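Side-chain contacts in resiniferatoxin-binding, phosphotriesterase-related protein (Rhodobacter sphaeroides 2.4.1, PDB 3K2G), which binds two zinc ions in a TIM-barrel fold of the phosphotriesterase family and is probably a metal-dependent phosphoric ester hydrolase: residues K117-S122 and D166-R171; V158-E163 and A170-I175; D267-Y270 and V275-P278; H238-H243 and D281-A286. All coordinates share one frame; numbering follows the deposited sequence.

Interaction 1. Residues K117-S122 and D166-R171; sequences KLRRIS and DGTDAR
Asp169 OD1 is gripped by both terminal nitrogens of Arg119: NH1 and NH2 each stand 3.1 Å from Asp169 OD1. The approach is end-on, and OD1 lies practically in the guanidinium plane, so the carboxylate oxygen sits in the fork between the two N-H groups, completing a salt bridge. The carboxylate itself is turned 82° from that plane. NH1 meets OD1 nearly along its C-O axis, whereas NH2 comes from above the carboxylate plane. Both bonds are moderately bent, with N-H...O angles of 148°, as expected when one oxygen serves two donors. Asp169 reaches this place with CG tucked between its backbone N and carbonyl carbon (chi1 64°), while Arg119 runs out extended from CG to NE and spans the gap between helix 115-125 and the loop that follows helix 150-162. Ala170 lies over one face of the guanidinium, toward its rim, with CB 3.3 Å from Arg119 NH2. Thr168 OG1 comes within 3.0 Å of Arg119 NH1 but at an angle too poor for a hydrogen bond; the hydroxyl makes a weak bond to Asp169 OD1 instead. The remaining nitrogen, Arg119 NE, donates to the carbonyl oxygen of Val19, so a second acceptor, besides Asp169, restrains the rotation of the guanidinium. The contact joins a helix to a loop, away from the zinc site. Its chemistry implies a directional ion pair at a partly exposed surface: both N-H donors of Arg119 fall on the one oxygen OD1, which would probably favour the ionised carboxylate.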
loop_
_atom_site.group_PDB
_atom_site.type_symbol
_atom_site.label_atom_id
_atom_site.label_comp_id
_atom_site.label_asym_id
_atom_site.label_seq_id
_atom_site.Cartn_x
_atom_site.Cartn_y
_atom_site.Cartn_z
ATOM N N LYS B 117 0.157 26.741 -40.873
ATOM C CA LYS B 117 0.408 27.392 -39.593
ATOM C C LYS B 117 1.665 26.835 -38.936
ATOM O O LYS B 117 2.518 27.591 -38.469
ATOM C CB LYS B 117 -0.784 27.194 -38.655
ATOM C CG LYS B 117 -2.105 27.784 -39.141
ATOM C CD LYS B 117 -3.164 27.647 -38.044
ATOM C CE LYS B 117 -4.554 28.067 -38.497
ATOM N NZ LYS B 117 -4.653 29.526 -38.783
ATOM N N LEU B 118 1.775 25.508 -38.902
ATOM C CA LEU B 118 2.937 24.855 -38.306
ATOM C C LEU B 118 4.243 25.366 -38.914
ATOM O O LEU B 118 5.210 25.620 -38.199
ATOM C CB LEU B 118 2.848 23.330 -38.480
ATOM C CG LEU B 118 1.723 22.594 -37.744
ATOM C CD1 LEU B 118 1.942 21.093 -37.846
ATOM C CD2 LEU B 118 1.697 23.024 -36.280
ATOM N N ARG B 119 4.269 25.518 -40.235
ATOM C CA ARG B 119 5.469 26.002 -40.907
ATOM C C ARG B 119 5.814 27.434 -40.503
ATOM O O ARG B 119 6.987 27.782 -40.345
ATOM C CB ARG B 119 5.301 25.894 -42.426
ATOM C CG ARG B 119 5.553 24.485 -42.954
ATOM C CD ARG B 119 5.254 24.352 -44.438
ATOM N NE ARG B 119 5.821 23.118 -44.984
ATOM C CZ ARG B 119 5.676 22.710 -46.242
ATOM N NH1 ARG B 119 4.972 23.433 -47.102
ATOM N NH2 ARG B 119 6.249 21.581 -46.643
ATOM N N ARG B 120 4.798 28.269 -40.327
ATOM C CA ARG B 120 5.058 29.643 -39.922
ATOM C C ARG B 120 5.628 29.619 -38.507
ATOM O O ARG B 120 6.551 30.369 -38.184
ATOM C CB ARG B 120 3.773 30.476 -39.958
ATOM C CG ARG B 120 3.961 31.890 -39.431
ATOM C CD ARG B 120 2.662 32.673 -39.418
ATOM N NE ARG B 120 2.767 33.843 -38.549
ATOM C CZ ARG B 120 1.745 34.623 -38.207
ATOM N NH1 ARG B 120 0.525 34.370 -38.663
ATOM N NH2 ARG B 120 1.944 35.651 -37.394
ATOM N N ILE B 121 5.087 28.742 -37.669
ATOM C CA ILE B 121 5.561 28.633 -36.295
ATOM C C ILE B 121 7.010 28.150 -36.259
ATOM O O ILE B 121 7.845 28.722 -35.558
ATOM C CB ILE B 121 4.675 27.671 -35.476
ATOM C CG1 ILE B 121 3.245 28.219 -35.423
ATOM C CG2 ILE B 121 5.245 27.503 -34.078
ATOM C CD1 ILE B 121 2.261 27.323 -34.713
ATOM N N SER B 122 7.312 27.104 -37.023
ATOM C CA SER B 122 8.671 26.579 -37.057
ATOM C C SER B 122 9.612 27.627 -37.642
ATOM O O SER B 122 10.737 27.794 -37.175
ATOM C CB SER B 122 8.740 25.300 -37.898
ATOM O OG SER B 122 8.493 25.569 -39.266
ATOM N N ASP B 166 -3.004 18.128 -46.807
ATOM C CA ASP B 166 -3.930 19.247 -46.925
ATOM C C ASP B 166 -3.589 20.234 -48.046
ATOM O O ASP B 166 -3.582 21.446 -47.838
ATOM C CB ASP B 166 -4.004 19.990 -45.587
ATOM C CG ASP B 166 -5.424 20.351 -45.201
ATOM O OD1 ASP B 166 -6.077 21.102 -45.958
ATOM O OD2 ASP B 166 -5.889 19.878 -44.142
ATOM N N GLY B 167 -3.305 19.714 -49.234
ATOM C CA GLY B 167 -2.996 20.584 -50.355
ATOM C C GLY B 167 -1.574 21.107 -50.424
ATOM O O GLY B 167 -1.221 21.801 -51.377
ATOM N N THR B 168 -0.757 20.780 -49.427
ATOM C CA THR B 168 0.634 21.223 -49.396
ATOM C C THR B 168 1.570 20.038 -49.634
ATOM O O THR B 168 1.115 18.897 -49.756
ATOM C CB THR B 168 0.998 21.848 -48.033
ATOM O OG1 THR B 168 2.264 22.512 -48.136
ATOM C CG2 THR B 168 1.109 20.770 -46.968
ATOM N N ASP B 169 2.872 20.308 -49.697
ATOM C CA ASP B 169 3.854 19.245 -49.903
ATOM C C ASP B 169 4.497 18.862 -48.574
ATOM O O ASP B 169 5.505 18.154 -48.532
ATOM C CB ASP B 169 4.926 19.676 -50.914
ATOM C CG ASP B 169 5.755 20.848 -50.431
ATOM O OD1 ASP B 169 5.275 21.611 -49.570
ATOM O OD2 ASP B 169 6.889 21.015 -50.929
ATOM N N ALA B 170 3.907 19.344 -47.486
ATOM C CA ALA B 170 4.407 19.020 -46.159
ATOM C C ALA B 170 3.976 17.584 -45.891
ATOM O O ALA B 170 2.823 17.224 -46.116
ATOM C CB ALA B 170 3.807 19.959 -45.122
ATOM N N ARG B 171 4.907 16.762 -45.424
ATOM C CA ARG B 171 4.598 15.369 -45.142
ATOM C C ARG B 171 4.597 15.090 -43.641
ATOM O O ARG B 171 5.252 15.794 -42.869
ATOM C CB ARG B 171 5.589 14.468 -45.882
ATOM C CG ARG B 171 5.405 14.541 -47.393
ATOM C CD ARG B 171 6.418 13.714 -48.145
ATOM N NE ARG B 171 7.739 14.329 -48.138
ATOM C CZ ARG B 171 8.800 13.815 -48.751
ATOM N NH1 ARG B 171 8.690 12.672 -49.418
ATOM N NH2 ARG B 171 9.967 14.442 -48.702
#

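Interaction 2. Residues V158-E163 and A170-I175; sequences VAEALE and ARIGLI
This helix-end to loop contact closes the alpha-to-beta connection between helix 150-162 and barrel strand 175-178: the last turn of the helix meets the chain returning toward the strand. Ile172 N donates to Glu160 O over 3.0 Å, the donor lying well above the carbonyl plane, and the same oxygen receives a CA-H...O contact from Arg171 CA at 3.2 Å. One water extends the backbone link by donating to both Ala161 O, at 2.8 Å, and Ile172 O. Ile172 lies alongside the helix: CG1, held between its own backbone N and carbonyl carbon (chi1 60°), packs 3.8 Å from Ala161 CB, while the CG2 branch touches Glu160 CB. Arg171 works mainly through its aliphatic stem. Its CD rests 3.3 Å from Ala161 O and equally near Leu162 O, and CG approaches Glu163 O, so the side chain passes along the carbonyls at the end of the helix. A bend at chi3 (-74°) then brings NH1 round to Leu162 O, which lies near the guanidinium plane, in a weak bond of 3.4 Å. The carboxylate of Glu160 turns elsewhere, to salt bridges with Arg109 and Arg113. Around the contact, Ala170 packs on Pro115 of helix 115-125, Gly173 bonds through its backbone to Met131 of strand 128-131, and Ile175 enters strand 175-178 beside strand 206-208, its side chain against Ala198 and Thr202 of helix 186-202.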
loop_
_atom_site.group_PDB
_atom_site.type_symbol
_atom_site.label_atom_id
_atom_site.label_comp_id
_atom_site.label_asym_id
_atom_site.label_seq_id
_atom_site.Cartn_x
_atom_site.Cartn_y
_atom_site.Cartn_z
ATOM N N VAL B 158 -0.927 7.105 -45.782
ATOM C CA VAL B 158 0.240 6.799 -46.608
ATOM C C VAL B 158 0.514 7.952 -47.577
ATOM O O VAL B 158 1.666 8.302 -47.832
ATOM C CB VAL B 158 0.020 5.507 -47.429
ATOM C CG1 VAL B 158 1.159 5.315 -48.427
ATOM C CG2 VAL B 158 -0.074 4.313 -46.501
ATOM N N ALA B 159 -0.553 8.534 -48.114
ATOM C CA ALA B 159 -0.429 9.639 -49.057
ATOM C C ALA B 159 0.182 10.884 -48.415
ATOM O O ALA B 159 0.916 11.627 -49.064
ATOM C CB ALA B 159 -1.798 9.968 -49.655
ATOM N N GLU B 160 -0.115 11.109 -47.137
ATOM C CA GLU B 160 0.412 12.272 -46.431
ATOM C C GLU B 160 1.862 12.053 -46.010
ATOM O O GLU B 160 2.600 13.004 -45.770
ATOM C CB GLU B 160 -0.451 12.577 -45.204
ATOM C CG GLU B 160 -1.928 12.670 -45.533
ATOM C CD GLU B 160 -2.772 13.149 -44.372
ATOM O OE1 GLU B 160 -2.599 12.642 -43.242
ATOM O OE2 GLU B 160 -3.626 14.027 -44.599
ATOM N N ALA B 161 2.266 10.790 -45.922
ATOM C CA ALA B 161 3.632 10.460 -45.546
ATOM C C ALA B 161 4.558 10.503 -46.758
ATOM O O ALA B 161 5.737 10.816 -46.630
ATOM C CB ALA B 161 3.680 9.066 -44.911
ATOM N N LEU B 162 4.022 10.201 -47.938
ATOM C CA LEU B 162 4.847 10.165 -49.141
ATOM C C LEU B 162 4.717 11.349 -50.100
ATOM O O LEU B 162 5.701 11.731 -50.740
ATOM C CB LEU B 162 4.567 8.868 -49.906
ATOM C CG LEU B 162 4.681 7.554 -49.120
ATOM C CD1 LEU B 162 4.234 6.401 -50.010
ATOM C CD2 LEU B 162 6.118 7.340 -48.638
ATOM N N GLU B 163 3.521 11.925 -50.198
ATOM C CA GLU B 163 3.281 13.043 -51.111
ATOM C C GLU B 163 3.167 14.414 -50.456
ATOM O O GLU B 163 4.007 15.290 -50.667
ATOM C CB GLU B 163 2.011 12.786 -51.912
ATOM C CG GLU B 163 1.985 11.442 -52.603
ATOM C CD GLU B 163 0.660 11.177 -53.275
ATOM O OE1 GLU B 163 0.304 11.942 -54.197
ATOM O OE2 GLU B 163 -0.027 10.211 -52.880
ATOM N N ALA B 170 3.907 19.344 -47.486
ATOM C CA ALA B 170 4.407 19.020 -46.159
ATOM C C ALA B 170 3.976 17.584 -45.891
ATOM O O ALA B 170 2.823 17.224 -46.116
ATOM C CB ALA B 170 3.807 19.959 -45.122
ATOM N N ARG B 171 4.907 16.762 -45.424
ATOM C CA ARG B 171 4.598 15.369 -45.142
ATOM C C ARG B 171 4.597 15.090 -43.641
ATOM O O ARG B 171 5.252 15.794 -42.869
ATOM C CB ARG B 171 5.589 14.468 -45.882
ATOM C CG ARG B 171 5.405 14.541 -47.393
ATOM C CD ARG B 171 6.418 13.714 -48.145
ATOM N NE ARG B 171 7.739 14.329 -48.138
ATOM C CZ ARG B 171 8.800 13.815 -48.751
ATOM N NH1 ARG B 171 8.690 12.672 -49.418
ATOM N NH2 ARG B 171 9.967 14.442 -48.702
ATOM N N ILE B 172 3.840 14.077 -43.229
ATOM C CA ILE B 172 3.747 13.733 -41.815
ATOM C C ILE B 172 4.969 12.962 -41.349
ATOM O O ILE B 172 5.641 12.306 -42.144
ATOM C CB ILE B 172 2.482 12.905 -41.516
ATOM C CG1 ILE B 172 2.503 11.601 -42.321
ATOM C CG2 ILE B 172 1.238 13.724 -41.846
ATOM C CD1 ILE B 172 1.350 10.665 -41.999
ATOM N N GLY B 173 5.255 13.050 -40.054
ATOM C CA GLY B 173 6.413 12.368 -39.501
ATOM C C GLY B 173 6.008 11.395 -38.419
ATOM O O GLY B 173 6.824 10.660 -37.870
ATOM N N LEU B 174 4.720 11.399 -38.115
ATOM C CA LEU B 174 4.161 10.521 -37.103
ATOM C C LEU B 174 2.722 10.270 -37.495
ATOM O O LEU B 174 2.083 11.107 -38.129
ATOM C CB LEU B 174 4.237 11.184 -35.719
ATOM C CG LEU B 174 3.100 10.951 -34.715
ATOM C CD1 LEU B 174 3.671 10.593 -33.368
ATOM C CD2 LEU B 174 2.241 12.203 -34.609
ATOM N N ILE B 175 2.218 9.102 -37.137
ATOM C CA ILE B 175 0.845 8.754 -37.441
ATOM C C ILE B 175 0.035 9.004 -36.196
ATOM O O ILE B 175 0.039 8.167 -35.289
ATOM C CB ILE B 175 0.694 7.259 -37.783
ATOM C CG1 ILE B 175 1.508 6.929 -39.033
ATOM C CG2 ILE B 175 -0.780 6.913 -37.940
ATOM C CD1 ILE B 175 1.314 5.521 -39.556
HETATM O O HOH W 1 6.977 11.008 -44.120
#

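Interaction 3. Residues D267-Y270 and V275-P278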
loop_
_atom_site.group_PDB
_atom_site.type_symbol
_atom_site.label_atom_id
_atom_site.label_comp_id
_atom_site.label_asym_id
_atom_site.label_seq_id
_atom_site.Cartn_x
_atom_site.Cartn_y
_atom_site.Cartn_z
ATOM N N ASP B 267 -3.612 20.095 -13.967
ATOM C CA ASP B 267 -4.243 19.737 -12.709
ATOM C C ASP B 267 -5.725 20.093 -12.661
ATOM O O ASP B 267 -6.264 20.352 -11.584
ATOM C CB ASP B 267 -3.507 20.436 -11.564
ATOM C CG ASP B 267 -3.604 21.952 -11.644
ATOM O OD1 ASP B 267 -3.690 22.498 -12.767
ATOM O OD2 ASP B 267 -3.581 22.602 -10.575
ATOM N N PHE B 268 -6.383 20.095 -13.817
ATOM C CA PHE B 268 -7.801 20.435 -13.874
ATOM C C PHE B 268 -8.710 19.292 -13.440
ATOM O O PHE B 268 -8.296 18.131 -13.386
ATOM C CB PHE B 268 -8.219 20.824 -15.298
ATOM C CG PHE B 268 -7.263 21.747 -15.993
ATOM C CD1 PHE B 268 -6.683 22.819 -15.321
ATOM C CD2 PHE B 268 -6.977 21.569 -17.344
ATOM C CE1 PHE B 268 -5.826 23.704 -15.988
ATOM C CE2 PHE B 268 -6.125 22.447 -18.020
ATOM C CZ PHE B 268 -5.552 23.514 -17.342
ATOM N N PHE B 269 -9.952 19.647 -13.127
ATOM C CA PHE B 269 -10.979 18.674 -12.785
ATOM C C PHE B 269 -11.957 18.782 -13.950
ATOM O O PHE B 269 -12.494 19.857 -14.215
ATOM C CB PHE B 269 -11.712 19.035 -11.494
ATOM C CG PHE B 269 -12.857 18.106 -11.181
ATOM C CD1 PHE B 269 -12.614 16.778 -10.845
ATOM C CD2 PHE B 269 -14.176 18.543 -11.279
ATOM C CE1 PHE B 269 -13.670 15.889 -10.613
ATOM C CE2 PHE B 269 -15.240 17.667 -11.050
ATOM C CZ PHE B 269 -14.986 16.336 -10.717
ATOM N N TYR B 270 -12.177 17.686 -14.661
ATOM C CA TYR B 270 -13.088 17.709 -15.796
ATOM C C TYR B 270 -14.515 17.380 -15.373
ATOM O O TYR B 270 -14.911 16.214 -15.322
ATOM C CB TYR B 270 -12.594 16.740 -16.872
ATOM C CG TYR B 270 -11.355 17.246 -17.569
ATOM C CD1 TYR B 270 -11.419 18.349 -18.421
ATOM C CD2 TYR B 270 -10.113 16.661 -17.344
ATOM C CE1 TYR B 270 -10.281 18.863 -19.027
ATOM C CE2 TYR B 270 -8.964 17.170 -17.948
ATOM C CZ TYR B 270 -9.057 18.274 -18.788
ATOM O OH TYR B 270 -7.936 18.806 -19.384
ATOM N N VAL B 275 -13.668 13.486 -13.708
ATOM C CA VAL B 275 -12.334 12.965 -13.439
ATOM C C VAL B 275 -11.357 14.069 -13.065
ATOM O O VAL B 275 -11.480 15.211 -13.514
ATOM C CB VAL B 275 -11.781 12.175 -14.648
ATOM C CG1 VAL B 275 -12.622 10.938 -14.871
ATOM C CG2 VAL B 275 -11.778 13.050 -15.896
ATOM N N GLN B 276 -10.382 13.708 -12.238
ATOM C CA GLN B 276 -9.386 14.649 -11.759
ATOM C C GLN B 276 -7.981 14.318 -12.253
ATOM O O GLN B 276 -7.530 13.179 -12.148
ATOM C CB GLN B 276 -9.393 14.648 -10.227
ATOM C CG GLN B 276 -8.323 15.513 -9.578
ATOM C CD GLN B 276 -8.618 16.993 -9.697
ATOM O OE1 GLN B 276 -9.674 17.460 -9.273
ATOM N NE2 GLN B 276 -7.685 17.739 -10.265
ATOM N N CYS B 277 -7.293 15.321 -12.783
ATOM C CA CYS B 277 -5.925 15.134 -13.248
ATOM C C CYS B 277 -5.043 14.970 -12.023
ATOM O O CYS B 277 -5.157 15.734 -11.063
ATOM C CB CYS B 277 -5.449 16.351 -14.039
ATOM S SG CYS B 277 -6.385 16.628 -15.547
ATOM N N PRO B 278 -4.134 13.984 -12.048
ATOM C CA PRO B 278 -3.227 13.721 -10.929
ATOM C C PRO B 278 -2.187 14.824 -10.787
ATOM O O PRO B 278 -1.992 15.618 -11.707
ATOM C CB PRO B 278 -2.600 12.386 -11.311
ATOM C CG PRO B 278 -2.460 12.526 -12.793
ATOM C CD PRO B 278 -3.808 13.120 -13.199
#
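Tyr270 N donates to Val275 O over 2.8 Å, the shortest bond of this small antiparallel hairpin. Val275 N returns only a weak bond to Tyr270 O, which completes the hydrogen-bonded pair. Beyond the non-hydrogen-bonded pair of Phe269 and Gln276, Cys277 N gives Phe268 O a nearly straight bond of 3.0 Å (167° at the hydrogen). The Gln276 chain bends at chi2 (73°), and its NE2 makes two weak bonds, to Asp267 O and to Cys277 O, 3.3 Å each. Its OE1 lies 3.4 Å from Phe269 CB and accepts from Arg329 of the second subunit, while Gln276 O takes a bond from the Trp213 indole. The Phe269 ring and the Gln276 side-chain amide are 25° apart in plane, and Gln276 CB lies at the ring edge. On the face shared by Tyr270 and Val275, Val275 CG2 meets Tyr270 CB, and Cys277 SG touches Tyr270 CE2 at 3.6 Å, an oblique sulfur-aromatic contact. Tyr270 also meets the ring of Phe74, and its side chain is about 6 Å from the bound dithiol. The chemistry implies a division of labour: two sound backbone bonds set the register, while Gln276 bonds weakly within the hairpin through NE2 and more firmly, through OE1, to the second subunit.

Interaction 4. Residues H238-H243 and D281-A286; sequences HMNPSH and DEVARA. With ZN (zinc ion), chain J.
The zinc-bearing loop after strand 234-236 of the TIM barrel packs here on helix 280-292, with the metal at one end of the loop and the helix contact at the other. His238 NE2 coordinates zinc at 2.3 Å; two waters, Glu177 and His209 complete the ligands of this ion in the binuclear site. The ring nitrogen ND1 of His238 is hydrogen-bonded to Asp262, consistent with a second-shell residue that holds the imidazole in orientation. Five residues on, His243 carries the contact with the helix. Its CG sits between the backbone N and carbonyl carbon (chi1 70°), which sets the ring against Glu282: Glu282 CB lies over one face, toward the rim, in a CH-pi contact 3.8 Å from the centroid of the His243 ring. The Glu282 carboxylate is tilted 50° to that ring, and OE2 comes to 3.5 Å from His243 CE1. Its OE1 accepts from the backbone N of Ser279, in the turn leading into the helix, and OE2 forms a long, weak ion pair with Arg285 of the second subunit. Further along, Ala286 CB packs 3.6 Å from His243 CB, and Val283 turns its CG2 methyl to the side chain of Asn240; both side chains also rest on Phe261. A water joins loop to helix: it lies 2.8 Å from His243 ND1 and donates to Glu282 O, also at 2.8 Å.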
loop_
_atom_site.group_PDB
_atom_site.type_symbol
_atom_site.label_atom_id
_atom_site.label_comp_id
_atom_site.label_asym_id
_atom_site.label_seq_id
_atom_site.Cartn_x
_atom_site.Cartn_y
_atom_site.Cartn_z
ATOM N N HIS B 238 -1.557 9.939 -22.612
ATOM C CA HIS B 238 -2.303 10.177 -21.379
ATOM C C HIS B 238 -2.190 9.097 -20.313
ATOM O O HIS B 238 -3.191 8.608 -19.787
ATOM C CB HIS B 238 -3.767 10.418 -21.744
ATOM C CG HIS B 238 -3.937 11.320 -22.929
ATOM N ND1 HIS B 238 -3.170 12.451 -23.112
ATOM C CD2 HIS B 238 -4.773 11.255 -23.993
ATOM C CE1 HIS B 238 -3.525 13.044 -24.239
ATOM N NE2 HIS B 238 -4.496 12.337 -24.793
HETATM N N MSE B 239 -0.961 8.744 -19.974
HETATM C CA MSE B 239 -0.737 7.727 -18.957
HETATM C C MSE B 239 -0.866 8.273 -17.536
HETATM O O MSE B 239 -1.112 7.516 -16.602
HETATM C CB MSE B 239 0.642 7.109 -19.147
HETATM C CG MSE B 239 0.763 6.320 -20.451
HETATM SE SE MSE B 239 -0.608 4.959 -20.643
HETATM C CE MSE B 239 -0.124 3.887 -19.103
ATOM N N ASN B 240 -0.715 9.588 -17.386
ATOM C CA ASN B 240 -0.783 10.244 -16.078
ATOM C C ASN B 240 -1.858 9.748 -15.109
ATOM O O ASN B 240 -1.557 9.443 -13.961
ATOM C CB ASN B 240 -0.941 11.760 -16.244
ATOM C CG ASN B 240 0.218 12.393 -16.987
ATOM O OD1 ASN B 240 0.961 13.208 -16.433
ATOM N ND2 ASN B 240 0.378 12.023 -18.248
ATOM N N PRO B 241 -3.123 9.669 -15.554
ATOM C CA PRO B 241 -4.216 9.213 -14.687
ATOM C C PRO B 241 -4.126 7.796 -14.128
ATOM O O PRO B 241 -4.806 7.480 -13.154
ATOM C CB PRO B 241 -5.458 9.397 -15.563
ATOM C CG PRO B 241 -5.064 10.518 -16.491
ATOM C CD PRO B 241 -3.654 10.129 -16.852
ATOM N N SER B 242 -3.314 6.939 -14.742
ATOM C CA SER B 242 -3.188 5.568 -14.260
ATOM C C SER B 242 -1.913 5.355 -13.451
ATOM O O SER B 242 -1.445 4.227 -13.288
ATOM C CB SER B 242 -3.255 4.574 -15.433
ATOM O OG SER B 242 -2.260 4.825 -16.412
ATOM N N HIS B 243 -1.369 6.451 -12.927
ATOM C CA HIS B 243 -0.153 6.418 -12.120
ATOM C C HIS B 243 -0.258 5.487 -10.912
ATOM O O HIS B 243 0.752 4.978 -10.432
ATOM C CB HIS B 243 0.172 7.821 -11.613
ATOM C CG HIS B 243 -0.786 8.322 -10.575
ATOM N ND1 HIS B 243 -0.646 8.038 -9.233
ATOM C CD2 HIS B 243 -1.912 9.068 -10.687
ATOM C CE1 HIS B 243 -1.643 8.591 -8.563
ATOM N NE2 HIS B 243 -2.424 9.222 -9.422
ATOM N N ASP B 281 3.611 15.324 -8.509
ATOM C CA ASP B 281 4.334 14.485 -7.562
ATOM C C ASP B 281 3.890 13.029 -7.718
ATOM O O ASP B 281 4.719 12.120 -7.698
ATOM C CB ASP B 281 4.107 14.947 -6.117
ATOM C CG ASP B 281 5.219 15.861 -5.610
ATOM O OD1 ASP B 281 6.277 15.963 -6.271
ATOM O OD2 ASP B 281 5.039 16.469 -4.538
ATOM N N GLU B 282 2.587 12.805 -7.881
ATOM C CA GLU B 282 2.078 11.445 -8.049
ATOM C C GLU B 282 2.648 10.834 -9.326
ATOM O O GLU B 282 3.010 9.661 -9.357
ATOM C CB GLU B 282 0.550 11.445 -8.122
ATOM C CG GLU B 282 -0.147 11.822 -6.821
ATOM C CD GLU B 282 -1.648 11.948 -6.998
ATOM O OE1 GLU B 282 -2.074 12.793 -7.810
ATOM O OE2 GLU B 282 -2.401 11.206 -6.333
ATOM N N VAL B 283 2.727 11.640 -10.379
ATOM C CA VAL B 283 3.262 11.172 -11.649
ATOM C C VAL B 283 4.760 10.913 -11.538
ATOM O O VAL B 283 5.262 9.916 -12.057
ATOM C CB VAL B 283 2.990 12.196 -12.768
ATOM C CG1 VAL B 283 3.776 11.839 -14.023
ATOM C CG2 VAL B 283 1.497 12.218 -13.070
ATOM N N ALA B 284 5.472 11.814 -10.866
ATOM C CA ALA B 284 6.910 11.651 -10.687
ATOM C C ALA B 284 7.177 10.306 -10.019
ATOM O O ALA B 284 8.055 9.561 -10.444
ATOM C CB ALA B 284 7.479 12.785 -9.831
ATOM N N ARG B 285 6.412 9.991 -8.977
ATOM C CA ARG B 285 6.598 8.722 -8.283
ATOM C C ARG B 285 6.331 7.528 -9.192
ATOM O O ARG B 285 7.041 6.527 -9.126
ATOM C CB ARG B 285 5.707 8.633 -7.043
ATOM C CG ARG B 285 6.258 9.358 -5.828
ATOM C CD ARG B 285 5.586 8.857 -4.547
ATOM N NE ARG B 285 4.160 9.178 -4.514
ATOM C CZ ARG B 285 3.673 10.398 -4.299
ATOM N NH1 ARG B 285 4.495 11.417 -4.089
ATOM N NH2 ARG B 285 2.364 10.603 -4.302
ATOM N N ALA B 286 5.305 7.629 -10.036
ATOM C CA ALA B 286 4.979 6.545 -10.956
ATOM C C ALA B 286 6.127 6.349 -11.945
ATOM O O ALA B 286 6.459 5.222 -12.320
ATOM C CB ALA B 286 3.691 6.860 -11.708
HETATM ZN ZN ZN J . -5.657 13.155 -26.599
HETATM O O HOH W 2 1.810 7.577 -7.998
HETATM O O HOH W 3 -4.932 15.139 -26.352
HETATM O O HOH W 4 -7.013 14.369 -25.022
#

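How the interactions relate
Interactions 1 and 2 come first along the chain and lie on one side of the chain's centre, centres 11 Å apart; both end on the loop before strand 175-178 and share Ala170 and Arg171, so that loop is held to helices 115-125 and 150-162 together. Interactions 3 and 4, with centres 12 Å apart, lie on the opposite side of it. Interaction 3 is nested inside the loop of chain that interaction 4 closes: its strand 275-276 leads into helix 280-292, and Pro278 packs on Asn240 and His243. Both touch the second subunit, so this side connects the zinc-bearing loop with the subunit interface, whereas no other subunit touches interactions 1 and 2.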